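Local coordinates for HTH marR-type domain-containing protein (Streptococcus agalactiae serotype III, PDB 7DVR) that senses and binds heme and, as a MarR-type helix-turn-helix protein, probably regulates transcription by binding DNA, at residues A[111-114]-A[115-119]; A[22-26]-A[27-31]; A[119-122]-A[123-127]; A[11-14]-A[15-18]. All blocks are in the same frame, centred on the assembly; numbering follows the deposited sequence. Where two conformers were deposited one is given.

Contact 1: A[111-114]-A[115-119]; sequences EKLH and STMLA. With HEM (protoporphyrin IX containing Fe), chain B.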
loop_
_atom_site.group_PDB
_atom_site.type_symbol
_atom_site.label_atom_id
_atom_site.label_comp_id
_atom_site.label_asym_id
_atom_site.label_seq_id
_atom_site.Cartn_x
_atom_site.Cartn_y
_atom_site.Cartn_z
ATOM N N GLU A 111 -0.832 10.775 -20.381
ATOM C CA GLU A 111 0.398 11.588 -20.672
ATOM C C GLU A 111 0.550 12.698 -19.620
ATOM O O GLU A 111 1.627 12.774 -18.973
ATOM C CB GLU A 111 0.400 12.176 -22.090
ATOM C CG GLU A 111 0.789 11.161 -23.164
ATOM C CD GLU A 111 -0.073 11.088 -24.422
ATOM O OE1 GLU A 111 -1.036 11.887 -24.560
ATOM O OE2 GLU A 111 0.205 10.195 -25.266
ATOM N N LYS A 112 -0.510 13.485 -19.399
ATOM C CA LYS A 112 -0.519 14.578 -18.391
ATOM C C LYS A 112 -0.281 14.041 -16.986
ATOM O O LYS A 112 0.466 14.677 -16.182
ATOM C CB LYS A 112 -1.838 15.342 -18.453
ATOM C CG LYS A 112 -1.928 16.238 -19.669
ATOM C CD LYS A 112 -3.282 16.903 -19.838
ATOM C CE LYS A 112 -3.387 17.809 -21.054
ATOM N NZ LYS A 112 -2.785 19.144 -20.808
ATOM N N LEU A 113 -0.916 12.912 -16.668
ATOM C CA LEU A 113 -0.771 12.313 -15.323
ATOM C C LEU A 113 0.695 12.004 -15.021
ATOM O O LEU A 113 1.155 12.396 -13.987
ATOM C CB LEU A 113 -1.625 11.057 -15.219
ATOM C CG LEU A 113 -1.423 10.176 -13.986
ATOM C CD1 LEU A 113 -1.976 10.831 -12.734
ATOM C CD2 LEU A 113 -2.133 8.843 -14.164
ATOM N N HIS A 114 1.333 11.231 -15.877
ATOM C CA HIS A 114 2.779 10.899 -15.766
ATOM C C HIS A 114 3.646 12.163 -15.757
ATOM O O HIS A 114 4.420 12.278 -14.795
ATOM C CB HIS A 114 3.173 9.876 -16.819
ATOM C CG HIS A 114 2.626 8.517 -16.534
ATOM N ND1 HIS A 114 1.330 8.148 -16.898
ATOM C CD2 HIS A 114 3.166 7.445 -15.893
ATOM C CE1 HIS A 114 1.140 6.890 -16.534
ATOM N NE2 HIS A 114 2.215 6.476 -15.906
ATOM N N SER A 115 3.485 13.108 -16.693
ATOM C CA SER A 115 4.201 14.423 -16.632
ATOM C C SER A 115 4.115 15.009 -15.222
ATOM O O SER A 115 5.158 15.339 -14.628
ATOM C CB SER A 115 3.697 15.438 -17.625
ATOM O OG SER A 115 3.648 14.887 -18.903
ATOM N N THR A 116 2.908 15.162 -14.692
ATOM C CA THR A 116 2.681 15.705 -13.340
ATOM C C THR A 116 3.334 14.871 -12.253
ATOM O O THR A 116 3.988 15.405 -11.370
ATOM C CB THR A 116 1.188 15.796 -13.035
ATOM O OG1 THR A 116 0.535 16.413 -14.146
ATOM C CG2 THR A 116 0.954 16.589 -11.775
ATOM N N MET A 117 3.106 13.568 -12.257
ATOM C CA MET A 117 3.594 12.714 -11.162
ATOM C C MET A 117 5.122 12.599 -11.169
ATOM O O MET A 117 5.760 12.377 -10.078
ATOM C CB MET A 117 3.038 11.312 -11.377
ATOM C CG MET A 117 1.610 11.159 -10.924
ATOM S SD MET A 117 1.188 9.405 -10.898
ATOM C CE MET A 117 1.314 8.982 -12.628
ATOM N N LEU A 118 5.682 12.643 -12.365
ATOM C CA LEU A 118 7.097 12.247 -12.505
ATOM C C LEU A 118 7.946 13.497 -12.648
ATOM O O LEU A 118 9.158 13.355 -12.894
ATOM C CB LEU A 118 7.315 11.310 -13.701
ATOM C CG LEU A 118 6.625 9.951 -13.650
ATOM C CD1 LEU A 118 6.956 9.097 -14.887
ATOM C CD2 LEU A 118 7.006 9.216 -12.383
ATOM N N ALA A 119 7.364 14.674 -12.462
ATOM C CA ALA A 119 8.142 15.928 -12.538
ATOM C C ALA A 119 9.185 15.928 -11.423
ATOM O O ALA A 119 8.845 15.705 -10.247
ATOM C CB ALA A 119 7.263 17.138 -12.469
HETATM C CHA HEM B . 4.590 4.070 -17.437
HETATM C CHB HEM B . -0.039 3.116 -17.191
HETATM C CHC HEM B . -0.159 5.371 -12.991
HETATM C CHD HEM B . 4.592 5.590 -12.942
HETATM C C1A HEM B . 3.333 3.679 -17.713
HETATM C C2A HEM B . 2.981 3.071 -18.913
HETATM C C3A HEM B . 1.677 2.802 -18.838
HETATM C C4A HEM B . 1.236 3.218 -17.599
HETATM C CMA HEM B . 0.863 2.144 -19.912
HETATM C CAA HEM B . 3.870 2.770 -20.096
HETATM C CBA HEM B . 3.852 3.941 -21.096
HETATM C CGA HEM B . 4.741 3.678 -22.299
HETATM O O1A HEM B . 4.680 2.574 -22.885
HETATM O O2A HEM B . 5.533 4.555 -22.726
HETATM C C1B HEM B . -0.434 3.685 -16.010
HETATM C C2B HEM B . -1.785 3.719 -15.665
HETATM C C3B HEM B . -1.844 4.379 -14.479
HETATM C C4B HEM B . -0.479 4.719 -14.139
HETATM C CMB HEM B . -2.906 3.120 -16.472
HETATM C CAB HEM B . -2.980 4.646 -13.623
HETATM C CBB HEM B . -4.157 4.130 -13.884
HETATM C C1C HEM B . 1.123 5.577 -12.587
HETATM C C2C HEM B . 1.490 5.997 -11.331
HETATM C C3C HEM B . 2.856 6.051 -11.312
HETATM C C4C HEM B . 3.295 5.668 -12.577
HETATM C CMC HEM B . 0.520 6.311 -10.238
HETATM C CAC HEM B . 3.730 6.507 -10.245
HETATM C CBC HEM B . 3.252 7.204 -9.220
HETATM C C1D HEM B . 4.937 5.188 -14.201
HETATM C C2D HEM B . 6.312 5.238 -14.626
HETATM C C3D HEM B . 6.318 4.827 -15.883
HETATM C C4D HEM B . 4.938 4.534 -16.207
HETATM C CMD HEM B . 7.511 5.687 -13.838
HETATM C CAD HEM B . 7.530 4.702 -16.767
HETATM C CBD HEM B . 7.463 5.671 -17.966
HETATM C CGD HEM B . 8.635 5.438 -18.897
HETATM O O1D HEM B . 9.763 5.884 -18.586
HETATM O O2D HEM B . 8.491 4.813 -19.979
HETATM N NA HEM B . 2.256 3.759 -16.915
HETATM N NB HEM B . 0.285 4.290 -15.087
HETATM N NC HEM B . 2.223 5.397 -13.314
HETATM N ND HEM B . 4.170 4.776 -15.172
HETATM FE FE HEM B . 2.343 4.559 -15.122
#

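Contact 2: A[22-26]-A[27-31]; sequences YAKEY and DVEHL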
loop_
_atom_site.group_PDB
_atom_site.type_symbol
_atom_site.label_atom_id
_atom_site.label_comp_id
_atom_site.label_asym_id
_atom_site.label_seq_id
_atom_site.Cartn_x
_atom_site.Cartn_y
_atom_site.Cartn_z
ATOM N N TYR A 22 -8.256 13.336 -10.618
ATOM C CA TYR A 22 -7.645 13.610 -11.946
ATOM C C TYR A 22 -8.507 12.959 -13.043
ATOM O O TYR A 22 -8.832 13.606 -14.014
ATOM C CB TYR A 22 -6.205 13.054 -11.965
ATOM C CG TYR A 22 -5.123 13.828 -12.682
ATOM C CD1 TYR A 22 -5.312 14.384 -13.935
ATOM C CD2 TYR A 22 -3.875 13.976 -12.107
ATOM C CE1 TYR A 22 -4.304 15.100 -14.573
ATOM C CE2 TYR A 22 -2.870 14.718 -12.711
ATOM C CZ TYR A 22 -3.090 15.294 -13.946
ATOM O OH TYR A 22 -2.092 15.995 -14.550
ATOM N N ALA A 23 -8.861 11.669 -12.907
ATOM C CA ALA A 23 -9.679 10.966 -13.930
ATOM C C ALA A 23 -11.018 11.697 -14.185
ATOM O O ALA A 23 -11.417 11.828 -15.408
ATOM C CB ALA A 23 -9.910 9.492 -13.539
ATOM N N LYS A 24 -11.690 12.165 -13.130
ATOM C CA LYS A 24 -13.022 12.842 -13.232
ATOM C C LYS A 24 -12.835 14.132 -14.010
ATOM O O LYS A 24 -13.713 14.491 -14.829
ATOM C CB LYS A 24 -13.635 13.333 -11.913
ATOM C CG LYS A 24 -14.002 12.309 -10.853
ATOM C CD LYS A 24 -14.617 11.049 -11.371
ATOM C CE LYS A 24 -14.516 9.915 -10.368
ATOM N NZ LYS A 24 -13.205 9.208 -10.443
ATOM N N GLU A 25 -11.706 14.792 -13.787
ATOM C CA GLU A 25 -11.427 16.092 -14.462
ATOM C C GLU A 25 -11.224 15.941 -15.961
ATOM O O GLU A 25 -11.578 16.876 -16.748
ATOM C CB GLU A 25 -10.210 16.752 -13.847
ATOM C CG GLU A 25 -10.672 17.696 -12.784
ATOM C CD GLU A 25 -9.623 18.722 -12.456
ATOM O OE1 GLU A 25 -8.802 19.087 -13.375
ATOM O OE2 GLU A 25 -9.587 19.071 -11.265
ATOM N N TYR A 26 -10.673 14.807 -16.363
ATOM C CA TYR A 26 -10.457 14.535 -17.791
ATOM C C TYR A 26 -11.643 13.703 -18.339
ATOM O O TYR A 26 -11.642 13.376 -19.508
ATOM C CB TYR A 26 -8.993 14.069 -17.935
ATOM C CG TYR A 26 -7.981 15.198 -17.677
ATOM C CD1 TYR A 26 -7.745 15.688 -16.392
ATOM C CD2 TYR A 26 -7.281 15.840 -18.707
ATOM C CE1 TYR A 26 -6.861 16.751 -16.145
ATOM C CE2 TYR A 26 -6.371 16.884 -18.476
ATOM C CZ TYR A 26 -6.177 17.368 -17.188
ATOM O OH TYR A 26 -5.322 18.419 -16.893
ATOM N N ASP A 27 -12.686 13.447 -17.556
ATOM C CA ASP A 27 -13.897 12.725 -18.005
ATOM C C ASP A 27 -13.457 11.345 -18.527
ATOM O O ASP A 27 -13.943 10.921 -19.586
ATOM C CB ASP A 27 -14.621 13.483 -19.121
ATOM C CG ASP A 27 -16.086 13.150 -19.275
ATOM O OD1 ASP A 27 -16.678 12.595 -18.348
ATOM O OD2 ASP A 27 -16.641 13.519 -20.317
ATOM N N VAL A 28 -12.582 10.685 -17.792
ATOM C CA VAL A 28 -12.166 9.300 -18.203
ATOM C C VAL A 28 -12.311 8.427 -16.995
ATOM O O VAL A 28 -11.511 7.461 -16.779
ATOM C CB VAL A 28 -10.755 9.307 -18.764
ATOM C CG1 VAL A 28 -10.745 9.932 -20.127
ATOM C CG2 VAL A 28 -9.775 9.937 -17.806
ATOM N N GLU A 29 -13.337 8.742 -16.225
ATOM C CA GLU A 29 -13.728 7.876 -15.114
ATOM C C GLU A 29 -13.933 6.453 -15.679
ATOM O O GLU A 29 -14.194 6.296 -16.864
ATOM C CB GLU A 29 -15.004 8.409 -14.471
ATOM C CG GLU A 29 -15.275 7.832 -13.101
ATOM C CD GLU A 29 -16.594 8.258 -12.460
ATOM O OE1 GLU A 29 -17.251 9.212 -12.954
ATOM O OE2 GLU A 29 -16.957 7.626 -11.449
ATOM N N HIS A 30 -13.794 5.472 -14.806
ATOM C CA HIS A 30 -13.969 4.019 -15.072
ATOM C C HIS A 30 -12.953 3.521 -16.090
ATOM O O HIS A 30 -13.021 2.345 -16.421
ATOM C CB HIS A 30 -15.373 3.651 -15.580
ATOM C CG HIS A 30 -16.474 4.356 -14.873
ATOM N ND1 HIS A 30 -17.321 5.215 -15.539
ATOM C CD2 HIS A 30 -16.884 4.327 -13.584
ATOM C CE1 HIS A 30 -18.207 5.701 -14.693
ATOM N NE2 HIS A 30 -17.966 5.165 -13.487
ATOM N N LEU A 31 -12.061 4.351 -16.598
ATOM C CA LEU A 31 -11.104 3.838 -17.579
ATOM C C LEU A 31 -9.757 3.557 -16.939
ATOM O O LEU A 31 -8.895 2.969 -17.641
ATOM C CB LEU A 31 -10.970 4.791 -18.746
ATOM C CG LEU A 31 -12.146 4.726 -19.697
ATOM C CD1 LEU A 31 -12.331 6.060 -20.355
ATOM C CD2 LEU A 31 -11.975 3.622 -20.744
#

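Contact 3: A[119-122]-A[123-127]; sequences AGIT and KEEIR. With HEM (protoporphyrin IX containing Fe), chain B.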
loop_
_atom_site.group_PDB
_atom_site.type_symbol
_atom_site.label_atom_id
_atom_site.label_comp_id
_atom_site.label_asym_id
_atom_site.label_seq_id
_atom_site.Cartn_x
_atom_site.Cartn_y
_atom_site.Cartn_z
ATOM N N ALA A 119 7.364 14.674 -12.462
ATOM C CA ALA A 119 8.142 15.928 -12.538
ATOM C C ALA A 119 9.185 15.928 -11.423
ATOM O O ALA A 119 8.845 15.705 -10.247
ATOM C CB ALA A 119 7.263 17.138 -12.469
ATOM N N GLY A 120 10.434 16.189 -11.791
ATOM C CA GLY A 120 11.515 16.302 -10.800
ATOM C C GLY A 120 12.067 14.956 -10.408
ATOM O O GLY A 120 12.740 14.876 -9.369
ATOM N N ILE A 121 11.863 13.951 -11.262
ATOM C CA ILE A 121 12.375 12.564 -11.068
ATOM C C ILE A 121 13.056 12.054 -12.356
ATOM O O ILE A 121 12.420 12.039 -13.412
ATOM C CB ILE A 121 11.227 11.620 -10.619
ATOM C CG1 ILE A 121 10.582 12.062 -9.307
ATOM C CG2 ILE A 121 11.749 10.204 -10.509
ATOM C CD1 ILE A 121 9.176 11.494 -9.071
ATOM N N THR A 122 14.281 11.526 -12.285
ATOM C CA THR A 122 15.062 11.120 -13.488
ATOM C C THR A 122 14.795 9.662 -13.848
ATOM O O THR A 122 14.266 8.898 -12.954
ATOM C CB THR A 122 16.542 11.349 -13.223
ATOM O OG1 THR A 122 17.005 10.404 -12.248
ATOM C CG2 THR A 122 16.786 12.759 -12.721
ATOM N N LYS A 123 15.221 9.260 -15.046
ATOM C CA LYS A 123 15.074 7.856 -15.499
ATOM C C LYS A 123 15.944 6.979 -14.606
ATOM O O LYS A 123 15.547 5.825 -14.381
ATOM C CB LYS A 123 15.446 7.664 -16.971
ATOM C CG LYS A 123 14.884 8.718 -17.918
ATOM C CD LYS A 123 14.130 8.176 -19.117
ATOM C CE LYS A 123 12.673 7.873 -18.803
ATOM N NZ LYS A 123 12.042 7.031 -19.847
ATOM N N GLU A 124 17.090 7.511 -14.160
ATOM C CA GLU A 124 18.055 6.789 -13.304
ATOM C C GLU A 124 17.417 6.549 -11.942
ATOM O O GLU A 124 17.493 5.425 -11.435
ATOM C CB GLU A 124 19.369 7.558 -13.129
ATOM C CG GLU A 124 20.263 6.931 -12.068
ATOM C CD GLU A 124 20.870 5.587 -12.465
ATOM O OE1 GLU A 124 20.625 5.141 -13.624
ATOM O OE2 GLU A 124 21.652 5.020 -11.657
ATOM N N GLU A 125 16.822 7.596 -11.369
ATOM C CA GLU A 125 16.139 7.509 -10.052
ATOM C C GLU A 125 14.996 6.467 -10.070
ATOM O O GLU A 125 14.816 5.724 -9.053
ATOM C CB GLU A 125 15.640 8.889 -9.660
ATOM C CG GLU A 125 16.746 9.801 -9.163
ATOM C CD GLU A 125 16.269 11.217 -8.849
ATOM O OE1 GLU A 125 15.252 11.674 -9.454
ATOM O OE2 GLU A 125 16.908 11.869 -7.984
ATOM N N ILE A 126 14.252 6.402 -11.172
ATOM C CA ILE A 126 13.145 5.399 -11.369
ATOM C C ILE A 126 13.777 4.012 -11.341
ATOM O O ILE A 126 13.305 3.143 -10.586
ATOM C CB ILE A 126 12.390 5.614 -12.695
ATOM C CG1 ILE A 126 11.627 6.940 -12.730
ATOM C CG2 ILE A 126 11.463 4.437 -13.018
ATOM C CD1 ILE A 126 10.825 7.228 -11.527
ATOM N N ARG A 127 14.851 3.848 -12.117
ATOM C CA ARG A 127 15.551 2.559 -12.274
ATOM C C ARG A 127 16.030 2.084 -10.909
ATOM O O ARG A 127 15.878 0.896 -10.618
ATOM C CB ARG A 127 16.729 2.733 -13.230
ATOM C CG ARG A 127 17.277 1.421 -13.775
ATOM C CD ARG A 127 18.747 1.490 -14.203
ATOM N NE ARG A 127 19.634 1.985 -13.151
ATOM C CZ ARG A 127 20.049 1.284 -12.087
ATOM N NH1 ARG A 127 19.678 0.026 -11.897
ATOM N NH2 ARG A 127 20.850 1.854 -11.206
HETATM C CHA HEM B . 4.590 4.070 -17.437
HETATM C CHB HEM B . -0.039 3.116 -17.191
HETATM C CHC HEM B . -0.159 5.371 -12.991
HETATM C CHD HEM B . 4.592 5.590 -12.942
HETATM C C1A HEM B . 3.333 3.679 -17.713
HETATM C C2A HEM B . 2.981 3.071 -18.913
HETATM C C3A HEM B . 1.677 2.802 -18.838
HETATM C C4A HEM B . 1.236 3.218 -17.599
HETATM C CMA HEM B . 0.863 2.144 -19.912
HETATM C CAA HEM B . 3.870 2.770 -20.096
HETATM C CBA HEM B . 3.852 3.941 -21.096
HETATM C CGA HEM B . 4.741 3.678 -22.299
HETATM O O1A HEM B . 4.680 2.574 -22.885
HETATM O O2A HEM B . 5.533 4.555 -22.726
HETATM C C1B HEM B . -0.434 3.685 -16.010
HETATM C C2B HEM B . -1.785 3.719 -15.665
HETATM C C3B HEM B . -1.844 4.379 -14.479
HETATM C C4B HEM B . -0.479 4.719 -14.139
HETATM C CMB HEM B . -2.906 3.120 -16.472
HETATM C CAB HEM B . -2.980 4.646 -13.623
HETATM C CBB HEM B . -4.157 4.130 -13.884
HETATM C C1C HEM B . 1.123 5.577 -12.587
HETATM C C2C HEM B . 1.490 5.997 -11.331
HETATM C C3C HEM B . 2.856 6.051 -11.312
HETATM C C4C HEM B . 3.295 5.668 -12.577
HETATM C CMC HEM B . 0.520 6.311 -10.238
HETATM C CAC HEM B . 3.730 6.507 -10.245
HETATM C CBC HEM B . 3.252 7.204 -9.220
HETATM C C1D HEM B . 4.937 5.188 -14.201
HETATM C C2D HEM B . 6.312 5.238 -14.626
HETATM C C3D HEM B . 6.318 4.827 -15.883
HETATM C C4D HEM B . 4.938 4.534 -16.207
HETATM C CMD HEM B . 7.511 5.687 -13.838
HETATM C CAD HEM B . 7.530 4.702 -16.767
HETATM C CBD HEM B . 7.463 5.671 -17.966
HETATM C CGD HEM B . 8.635 5.438 -18.897
HETATM O O1D HEM B . 9.763 5.884 -18.586
HETATM O O2D HEM B . 8.491 4.813 -19.979
HETATM N NA HEM B . 2.256 3.759 -16.915
HETATM N NB HEM B . 0.285 4.290 -15.087
HETATM N NC HEM B . 2.223 5.397 -13.314
HETATM N ND HEM B . 4.170 4.776 -15.172
HETATM FE FE HEM B . 2.343 4.559 -15.122
#

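Contact 4: A[11-14]-A[15-18]; sequences LVNQ and LEKY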
loop_
_atom_site.group_PDB
_atom_site.type_symbol
_atom_site.label_atom_id
_atom_site.label_comp_id
_atom_site.label_asym_id
_atom_site.label_seq_id
_atom_site.Cartn_x
_atom_site.Cartn_y
_atom_site.Cartn_z
ATOM N N LEU A 11 -0.117 6.406 2.045
ATOM C CA LEU A 11 0.334 6.877 0.708
ATOM C C LEU A 11 -0.503 6.292 -0.451
ATOM O O LEU A 11 -0.837 7.002 -1.420
ATOM C CB LEU A 11 1.816 6.546 0.537
ATOM C CG LEU A 11 2.792 7.686 0.836
ATOM C CD1 LEU A 11 2.489 8.368 2.157
ATOM C CD2 LEU A 11 4.237 7.199 0.842
ATOM N N VAL A 12 -0.741 4.988 -0.484
ATOM C CA VAL A 12 -1.534 4.409 -1.596
ATOM C C VAL A 12 -2.973 4.998 -1.592
ATOM O O VAL A 12 -3.528 5.370 -2.690
ATOM C CB VAL A 12 -1.474 2.866 -1.486
ATOM C CG1 VAL A 12 -2.270 2.257 -2.616
ATOM C CG2 VAL A 12 -0.042 2.356 -1.546
ATOM N N ASN A 13 -3.566 5.177 -0.415
ATOM C CA ASN A 13 -4.944 5.740 -0.298
ATOM C C ASN A 13 -4.968 7.138 -0.907
ATOM O O ASN A 13 -5.961 7.446 -1.599
ATOM C CB ASN A 13 -5.443 5.659 1.145
ATOM C CG ASN A 13 -5.727 4.235 1.595
ATOM O OD1 ASN A 13 -5.841 3.322 0.770
ATOM N ND2 ASN A 13 -5.797 4.015 2.901
ATOM N N GLN A 14 -3.881 7.906 -0.720
ATOM C CA GLN A 14 -3.717 9.298 -1.205
ATOM C C GLN A 14 -3.668 9.247 -2.707
ATOM O O GLN A 14 -4.347 10.001 -3.361
ATOM C CB GLN A 14 -2.426 9.992 -0.736
ATOM C CG GLN A 14 -2.085 11.303 -1.469
ATOM C CD GLN A 14 -3.015 12.447 -1.125
ATOM O OE1 GLN A 14 -3.723 12.412 -0.116
ATOM N NE2 GLN A 14 -3.028 13.481 -1.960
ATOM N N LEU A 15 -2.789 8.410 -3.199
ATOM C CA LEU A 15 -2.675 8.205 -4.628
ATOM C C LEU A 15 -4.008 7.788 -5.243
ATOM O O LEU A 15 -4.288 8.296 -6.304
ATOM C CB LEU A 15 -1.607 7.157 -4.822
ATOM C CG LEU A 15 -1.511 6.658 -6.236
ATOM C CD1 LEU A 15 -1.131 7.780 -7.172
ATOM C CD2 LEU A 15 -0.513 5.497 -6.286
ATOM N N GLU A 16 -4.756 6.878 -4.639
ATOM C CA GLU A 16 -6.068 6.431 -5.173
ATOM C C GLU A 16 -7.008 7.639 -5.318
ATOM O O GLU A 16 -7.665 7.806 -6.345
ATOM C CB GLU A 16 -6.676 5.432 -4.201
ATOM C CG GLU A 16 -7.850 4.658 -4.779
ATOM C CD GLU A 16 -8.371 3.559 -3.862
ATOM O OE1 GLU A 16 -8.254 3.733 -2.613
ATOM O OE2 GLU A 16 -8.938 2.601 -4.384
ATOM N N LYS A 17 -6.990 8.487 -4.304
ATOM C CA LYS A 17 -7.823 9.732 -4.242
ATOM C C LYS A 17 -7.417 10.684 -5.370
ATOM O O LYS A 17 -8.293 11.269 -6.020
ATOM C CB LYS A 17 -7.544 10.353 -2.868
ATOM C CG LYS A 17 -8.267 11.648 -2.521
ATOM C CD LYS A 17 -8.008 12.082 -1.042
ATOM C CE LYS A 17 -8.818 13.282 -0.574
ATOM N NZ LYS A 17 -8.928 13.372 0.911
ATOM N N TYR A 18 -6.121 10.852 -5.578
ATOM C CA TYR A 18 -5.540 11.709 -6.619
ATOM C C TYR A 18 -5.957 11.262 -8.013
ATOM O O TYR A 18 -6.416 11.998 -8.851
ATOM C CB TYR A 18 -4.026 11.690 -6.463
ATOM C CG TYR A 18 -3.322 12.619 -7.394
ATOM C CD1 TYR A 18 -3.413 13.990 -7.200
ATOM C CD2 TYR A 18 -2.526 12.157 -8.428
ATOM C CE1 TYR A 18 -2.777 14.874 -8.042
ATOM C CE2 TYR A 18 -1.902 13.032 -9.289
ATOM C CZ TYR A 18 -2.010 14.392 -9.077
ATOM O OH TYR A 18 -1.432 15.232 -9.950
#

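Contact 1: A[111-114]-A[115-119]
His114 and Met117 stand side by side near the C-terminal end of helix 97-117 and point the same way, into a heme. This is an axial-histidine site carried on a helix of a MarR-type dimer: His114 NE2 binds the heme iron at 2.1 Å, and the backbone N of Met1 of the second subunit binds the same iron. The imidazole is also held at its other nitrogen, since ND1 is hydrogen-bonded to the carbonyl of Leu110 one turn back; this fixes the ring's rotation and would be expected to make it a more electron-rich ligand. Met117 was modelled in two conformers. In one of them its chain bends at the last torsion (chi3 -64°) and sets CE over the imidazole face, 4.1 Å from the ring centroid, a CH-pi contact that is less certain for that reason. Leu118 comes to the ring's edge instead, with CD1 3.6 Å from the heme methyl CMD. Behind this first shell the helix turns are tied doubly. Lys112 O takes both Thr116 N and Thr116 OG1, the hydroxyl at 2.7 Å, from opposite faces of its carbonyl plane, and the same OG1 is hydrogen-bonded to Tyr22 OH on helix 4-25. Glu111 O likewise accepts twice: Ser115 N arrives nearly along the C=O axis, whereas Ser115 OG, 2.9 Å from Glu111 O, sits 43° above the carbonyl plane.

Contact 2: A[22-26]-A[27-31]
The carboxylate of Glu29 has the aliphatic end of Lys24 lying over one of its faces: Lys24 CE is 3.4 Å from Glu29 CD, almost straight above the plane, and Lys24 CD follows above the OE1 side. Glu29 is itself a lid for the next flat group, its CG resting over the centre of one face of the His30 ring, 3.8 Å above the plane. Farther back, the Tyr22 ring meets that of Tyr18 at about 90°. Lys24 gets over the carboxylate because its chain folds at chi2 (-40°) and again at chi4. These bends bring NZ to the carbonyl of Asp20, to which it is hydrogen-bonded, and leave it 4.2 Å from Glu29 OE2, so the opposite charges are near each other without forming a salt bridge. Beneath these polar chains, Val28 CG2 packs 4.3 Å from Ala23 CB and about equally near Tyr26 CB, a small apolar contact at the helix end. The backbone turns at Asp27, whose phi is positive (58°). Val28 N reaches back to Ala23 O at 2.9 Å in a straight bond, while Asp27 N gives Lys24 O only a weak one. Leu31 N then bonds to Val28 O and closes a type II beta turn. The two bonds back round Asp27 make a Schellman motif, here ending helix 4-25 and starting the loop to helix 34-44 of the MarR-type fold.

Contact 3: A[119-122]-A[123-127]
Thr122 and Glu125 each bond the other's backbone N through the side chain. Thr122 OG1 accepts from Glu125 N at 2.9 Å, and Glu125 OE1 accepts from Thr122 N at 3.0 Å, on the anti side of the carboxylate and 28° out of its plane. The hydroxyl can serve because it is placed between the backbone N and the carbonyl carbon (chi1 70°), facing the open start of the helix. Just below, packing is tight: Ile121 CG2 and Ile126 CD1 approach to 3.3 Å, a close carbon-carbon meeting, with the two side chains crossing at about a right angle. The reciprocal bonds make a capping box, with Thr122 as N-cap of helix 123-139, and Ile126 N to Thr122 O follows as a regular helical bond. The second subunit presses on this same side: its Lys131 forms a salt bridge with Glu125 OE2, and its Leu136 packs on Ile121. On the exposed side, Glu124 and Arg127 make no side-chain bond to the loop and pair with each other in a long salt bridge, Arg127 NH2 standing 3.3 Å from Glu124 OE2; the oxygen lies in the guanidinium plane, but the nitrogen is well above the carboxylate plane. Lys123, the first residue of the helix, turns its side chain away from the cap. Bent at chi2 and chi3, it extends NZ to a heme propionate, donating a hydrogen bond to O1D at 2.8 Å.

Contact 4: A[11-14]-A[15-18]
Glu16 and Asn13 send their side chains out side by side in the same direction, the amide and carboxylate planes only 19° apart. Glu16 begins against the preceding turn, its CB 3.4 Å from Asn13 O and nearly as close to Val12 O. CG stands anti to the backbone N (chi1 -166°), and from there the chain runs extended through CD, carrying the carboxylate back alongside Asn13; Glu16 also packs on Leu5 of the second subunit. At the tip, Glu16 OE1 comes within 4.2 Å of Asn13 OD1. The two oxygens share a donor: Arg9 NH2 of the second subunit is hydrogen-bonded to Asn13 OD1 and forms a salt bridge with Glu16 OE1. The backbone underneath is plain alpha-helix, part of helix 4-25, with Glu16 N 2.8 Å from Val12 O and Leu15 N 3.0 Å from Leu11 O. In this MarR-type protein the helix serves the dimer as well as the heme, and its residues divide the work. Leu15, with CB lodged 3.4 Å from Val12 O, belongs to the heme pocket and touches the porphyrin. Gln14 folds at chi2 (71°), and its NE2 gives a hydrogen bond to the carbonyl of Met140 of the second subunit. Tyr18 starts with CB 3.5 Å from Gln14 O, then leads away to helix 97-117, its ring on Leu113 and its hydroxyl against Thr116, while Met142 of the second subunit packs against it.

Overall arrangement
From the N terminus, contact 4 comes first, midway along helix 4-25, and contact 2 follows a turn later, where that helix ends and the chain heads toward helix 34-44. Much later contact 1 closes helix 97-117, and contact 3, sharing Ala119 with it, opens helix 123-139. Each is a local turn, so they run in series and none nests in or crosses another. Side chains join them instead: tyrosines of contacts 4 and 2 both lean on contact 1, tying helix 4-25 to helix 97-117. Contacts 1 and 3 meet again through one heme, and contacts 1, 3 and 4 all touch the second subunit.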